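Local coordinates for protein TrwG component of type IV secretion system (Bartonella birtlesii, PDB 4JF8) that is a VirB8-family component of a type IV secretion system, probably serving as a structural part of the membrane-spanning secretion machinery, at the interface of chains A and B. Residues are numbered along the deposited sequence; one frame, centred on the assembly and turned at random. Chains: chain A/B, TrwG component of type IV secretion system.

The interface of chains A and B. Residues chain A 43-44, 46-47, 50, 110; chain B 47-48, 51, 158-159, 161.
In both chains the ring of Tyr47 stands with CG anti to the backbone N (chi1 173°) and turned nearly square to the chain (chi2 81°), so that the two phenols point out of helices 42-57 and meet tip to tip. This is a two-fold contact between the soluble, C-terminal VirB8-family domains (periplasmic in this family), possibly the biological dimer, and the two tyrosines face each other across the two-fold axis. A:Tyr47 OH and B:Tyr47 OH share a short hydrogen bond of 2.6 Å, each hydroxyl at the edge of the other ring and in its plane; either hydroxyl could be the donor. B:Trp48 meets the same phenol end edge-to-face, CH2 lying 3.8 Å from A:Tyr47 CZ with the ring planes 56° apart. Within chain B the indole has B:Tyr47 CD2 over its centre, 3.6 Å above the plane, which should steady both rings. B:Pro161 crosses A:Tyr47 obliquely, its CD 3.4 Å from A:Tyr47 CD1, while its CB presses tightly on A:Val43 CG1, the methyl anti to the backbone N. Nearer the helix backbone, a water joins the chains: it binds the carbonyl A:Tyr47 O, the amide A:Asn50 ND2 along a nearly straight N-H, and the carbonyl B:Leu158 O at 2.7 Å. B:Leu158 lays its CD2 methyl against both A:Arg46 CB and A:Ile110 CD1, meeting the latter tip to tip at 4.0 Å. Behind this methyl, the extended A:Arg46 grips A:Ile110 O side-on with NE and NH2, NH2 almost in line with the carbonyl bond, NE off to one side of its plane, tying helix 42-57 to strand 101-112.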
ATOM      1  N   VAL A  43     -15.846  -7.630   0.504  1.00 11.98           N
ATOM      2  CA  VAL A  43     -15.143  -6.351   0.343  1.00 11.55           C
ATOM      3  C   VAL A  43     -13.721  -6.415   0.929  1.00 10.86           C
ATOM      4  O   VAL A  43     -12.755  -5.960   0.307  1.00 10.41           O
ATOM      5  CB  VAL A  43     -15.992  -5.175   0.910  1.00 12.59           C
ATOM      6  CG1 VAL A  43     -15.223  -3.884   0.873  1.00 12.92           C
ATOM      7  CG2 VAL A  43     -17.270  -5.004   0.108  1.00 13.13           C
ATOM      8  N   VAL A  44     -13.573  -6.989   2.112  1.00 10.35           N
ATOM      9  CA  VAL A  44     -12.255  -7.114   2.717  1.00 10.08           C
ATOM     10  C   VAL A  44     -11.398  -8.132   1.969  1.00  9.90           C
ATOM     11  O   VAL A  44     -10.218  -7.872   1.702  1.00  9.39           O
ATOM     12  CB  VAL A  44     -12.337  -7.399   4.226  1.00 10.72           C
ATOM     13  CG1 VAL A  44     -10.976  -7.774   4.773  1.00 10.64           C
ATOM     14  CG2 VAL A  44     -12.924  -6.172   4.936  1.00 11.28           C
ATOM     15  N   ARG A  46     -11.575  -8.885  -1.168  1.00  9.20           N
ATOM     16  CA  ARG A  46     -11.185  -8.234  -2.425  1.00  9.32           C
ATOM     17  C   ARG A  46     -10.051  -7.236  -2.209  1.00  8.78           C
ATOM     18  O   ARG A  46      -9.153  -7.146  -3.032  1.00  8.42           O
ATOM     19  CB  ARG A  46     -12.371  -7.547  -3.106  1.00 10.54           C
ATOM     20  CG  ARG A  46     -13.322  -8.515  -3.797  1.00 11.79           C
ATOM     21  CD  ARG A  46     -14.441  -7.776  -4.489  1.00 13.84           C
ATOM     22  NE  ARG A  46     -15.101  -8.653  -5.451  1.00 15.74           N
ATOM     23  CZ  ARG A  46     -16.345  -8.516  -5.900  1.00 19.24           C
ATOM     24  NH1 ARG A  46     -17.130  -7.530  -5.475  1.00 21.57           N
ATOM     25  NH2 ARG A  46     -16.807  -9.398  -6.771  1.00 20.41           N
ATOM     26  N   TYR A  47     -10.079  -6.498  -1.097  1.00  8.34           N
ATOM     27  CA  TYR A  47      -8.993  -5.563  -0.784  1.00  8.18           C
ATOM     28  C   TYR A  47      -7.657  -6.302  -0.747  1.00  8.06           C
ATOM     29  O   TYR A  47      -6.684  -5.876  -1.401  1.00  8.05           O
ATOM     30  CB  TYR A  47      -9.252  -4.868   0.550  1.00  8.11           C
ATOM     31  CG  TYR A  47      -8.099  -4.015   1.015  1.00  8.19           C
ATOM     32  CD1 TYR A  47      -7.916  -2.741   0.512  1.00  8.05           C
ATOM     33  CD2 TYR A  47      -7.141  -4.509   1.909  1.00  8.32           C
ATOM     34  CE1 TYR A  47      -6.849  -1.950   0.915  1.00  8.20           C
ATOM     35  CE2 TYR A  47      -6.064  -3.730   2.315  1.00  8.58           C
ATOM     36  CZ  TYR A  47      -5.921  -2.458   1.798  1.00  8.37           C
ATOM     37  OH  TYR A  47      -4.855  -1.666   2.172  1.00  8.96           O
ATOM     38  N   ASN A  50      -6.675  -7.934  -4.201  1.00  8.12           N
ATOM     39  CA  ASN A  50      -6.226  -6.877  -5.094  1.00  7.97           C
ATOM     40  C   ASN A  50      -4.803  -6.433  -4.746  1.00  7.85           C
ATOM     41  O   ASN A  50      -3.937  -6.298  -5.624  1.00  7.97           O
ATOM     42  CB  ASN A  50      -7.207  -5.701  -5.009  1.00  8.49           C
ATOM     43  CG  ASN A  50      -6.900  -4.602  -5.984  1.00  8.79           C
ATOM     44  OD1 ASN A  50      -6.920  -4.827  -7.197  1.00  9.25           O
ATOM     45  ND2 ASN A  50      -6.673  -3.388  -5.479  1.00  8.80           N
ATOM     46  N   ILE A 110     -12.473  -9.491  -9.536  1.00 11.36           N
ATOM     47  CA  ILE A 110     -12.024 -10.375  -8.459  1.00 11.52           C
ATOM     48  C   ILE A 110     -13.240 -11.128  -7.978  1.00 12.17           C
ATOM     49  O   ILE A 110     -14.229 -10.503  -7.546  1.00 13.15           O
ATOM     50  CB  ILE A 110     -11.433  -9.574  -7.264  1.00 12.04           C
ATOM     51  CG1 ILE A 110     -10.253  -8.729  -7.730  1.00 12.00           C
ATOM     52  CG2 ILE A 110     -11.024 -10.532  -6.150  1.00 12.31           C
ATOM     53  CD1 ILE A 110      -9.699  -7.803  -6.662  1.00 12.21           C
TER
ATOM     54  N   TYR B  47      -3.372  -0.294  11.557  1.00  8.34           N
ATOM     55  CA  TYR B  47      -3.045  -0.516  10.144  1.00  8.18           C
ATOM     56  C   TYR B  47      -3.376   0.731   9.326  1.00  8.06           C
ATOM     57  O   TYR B  47      -2.524   1.226   8.561  1.00  8.05           O
ATOM     58  CB  TYR B  47      -3.802  -1.724   9.600  1.00  8.11           C
ATOM     59  CG  TYR B  47      -3.640  -1.913   8.113  1.00  8.19           C
ATOM     60  CD1 TYR B  47      -2.514  -2.526   7.598  1.00  8.05           C
ATOM     61  CD2 TYR B  47      -4.584  -1.412   7.208  1.00  8.32           C
ATOM     62  CE1 TYR B  47      -2.341  -2.691   6.231  1.00  8.20           C
ATOM     63  CE2 TYR B  47      -4.420  -1.564   5.837  1.00  8.58           C
ATOM     64  CZ  TYR B  47      -3.285  -2.191   5.361  1.00  8.37           C
ATOM     65  OH  TYR B  47      -3.088  -2.345   4.004  1.00  8.96           O
ATOM     66  N   TRP B  48      -4.592   1.241   9.464  1.00  8.37           N
ATOM     67  CA  TRP B  48      -5.018   2.404   8.683  1.00  8.26           C
ATOM     68  C   TRP B  48      -4.299   3.693   9.070  1.00  8.29           C
ATOM     69  O   TRP B  48      -3.904   4.474   8.198  1.00  8.44           O
ATOM     70  CB  TRP B  48      -6.546   2.573   8.703  1.00  8.44           C
ATOM     71  CG  TRP B  48      -7.183   1.479   7.914  1.00  8.82           C
ATOM     72  CD1 TRP B  48      -7.879   0.409   8.405  1.00  9.34           C
ATOM     73  CD2 TRP B  48      -7.118   1.303   6.496  1.00  8.85           C
ATOM     74  NE1 TRP B  48      -8.243  -0.419   7.375  1.00  9.80           N
ATOM     75  CE2 TRP B  48      -7.781   0.098   6.191  1.00  9.39           C
ATOM     76  CE3 TRP B  48      -6.531   2.032   5.455  1.00  9.21           C
ATOM     77  CZ2 TRP B  48      -7.878  -0.379   4.873  1.00  9.51           C
ATOM     78  CZ3 TRP B  48      -6.654   1.561   4.168  1.00  9.55           C
ATOM     79  CH2 TRP B  48      -7.315   0.374   3.891  1.00  9.86           C
ATOM     80  N   GLN B  51      -0.806   3.471   7.636  1.00  7.87           N
ATOM     81  CA  GLN B  51      -0.831   3.712   6.201  1.00  8.14           C
ATOM     82  C   GLN B  51      -0.999   5.206   5.947  1.00  8.07           C
ATOM     83  O   GLN B  51      -0.350   5.782   5.064  1.00  8.08           O
ATOM     84  CB  GLN B  51      -1.995   2.962   5.571  1.00  8.90           C
ATOM     85  CG  GLN B  51      -2.041   3.136   4.064  1.00 10.37           C
ATOM     86  CD  GLN B  51      -3.091   2.287   3.362  1.00 11.27           C
ATOM     87  OE1 GLN B  51      -3.972   2.800   2.675  1.00 12.35           O
ATOM     88  NE2 GLN B  51      -3.010   0.992   3.548  1.00 11.86           N
ATOM     89  N   LEU B 158     -12.124  -0.859  -3.488  1.00 11.33           N
ATOM     90  CA  LEU B 158     -11.015  -1.809  -3.556  1.00 11.39           C
ATOM     91  C   LEU B 158      -9.804  -1.347  -2.767  1.00 11.02           C
ATOM     92  O   LEU B 158      -8.970  -2.174  -2.391  1.00 11.33           O
ATOM     93  CB  LEU B 158     -10.588  -2.042  -4.999  1.00 12.25           C
ATOM     94  CG  LEU B 158     -11.348  -3.068  -5.806  1.00 13.24           C
ATOM     95  CD1 LEU B 158     -10.794  -3.092  -7.221  1.00 14.10           C
ATOM     96  CD2 LEU B 158     -11.219  -4.447  -5.159  1.00 12.84           C
ATOM     97  N   LEU B 159      -9.665  -0.042  -2.541  1.00 10.14           N
ATOM     98  CA  LEU B 159      -8.524   0.501  -1.810  1.00 10.03           C
ATOM     99  C   LEU B 159      -8.883   1.035  -0.434  1.00  9.44           C
ATOM    100  O   LEU B 159      -8.012   1.365   0.351  1.00  9.57           O
ATOM    101  CB  LEU B 159      -7.830   1.604  -2.634  1.00  9.83           C
ATOM    102  CG  LEU B 159      -7.178   1.119  -3.927  1.00 10.33           C
ATOM    103  CD1 LEU B 159      -6.731   2.296  -4.797  1.00 10.34           C
ATOM    104  CD2 LEU B 159      -6.034   0.197  -3.591  1.00 10.67           C
ATOM    105  N   PRO B 161     -11.776  -0.405   1.882  1.00 10.04           N
ATOM    106  CA  PRO B 161     -12.951  -1.288   2.004  1.00 10.24           C
ATOM    107  C   PRO B 161     -13.924  -0.888   3.109  1.00 10.42           C
ATOM    108  O   PRO B 161     -15.116  -1.111   2.951  1.00 10.76           O
ATOM    109  CB  PRO B 161     -12.328  -2.667   2.280  1.00 10.63           C
ATOM    110  CG  PRO B 161     -10.941  -2.367   2.786  1.00 10.47           C
ATOM    111  CD  PRO B 161     -10.530  -1.168   1.988  1.00 10.17           C
TER
HETATM  112  O   HOH W   1      -6.525  -3.312  -2.460  1.00  9.38           O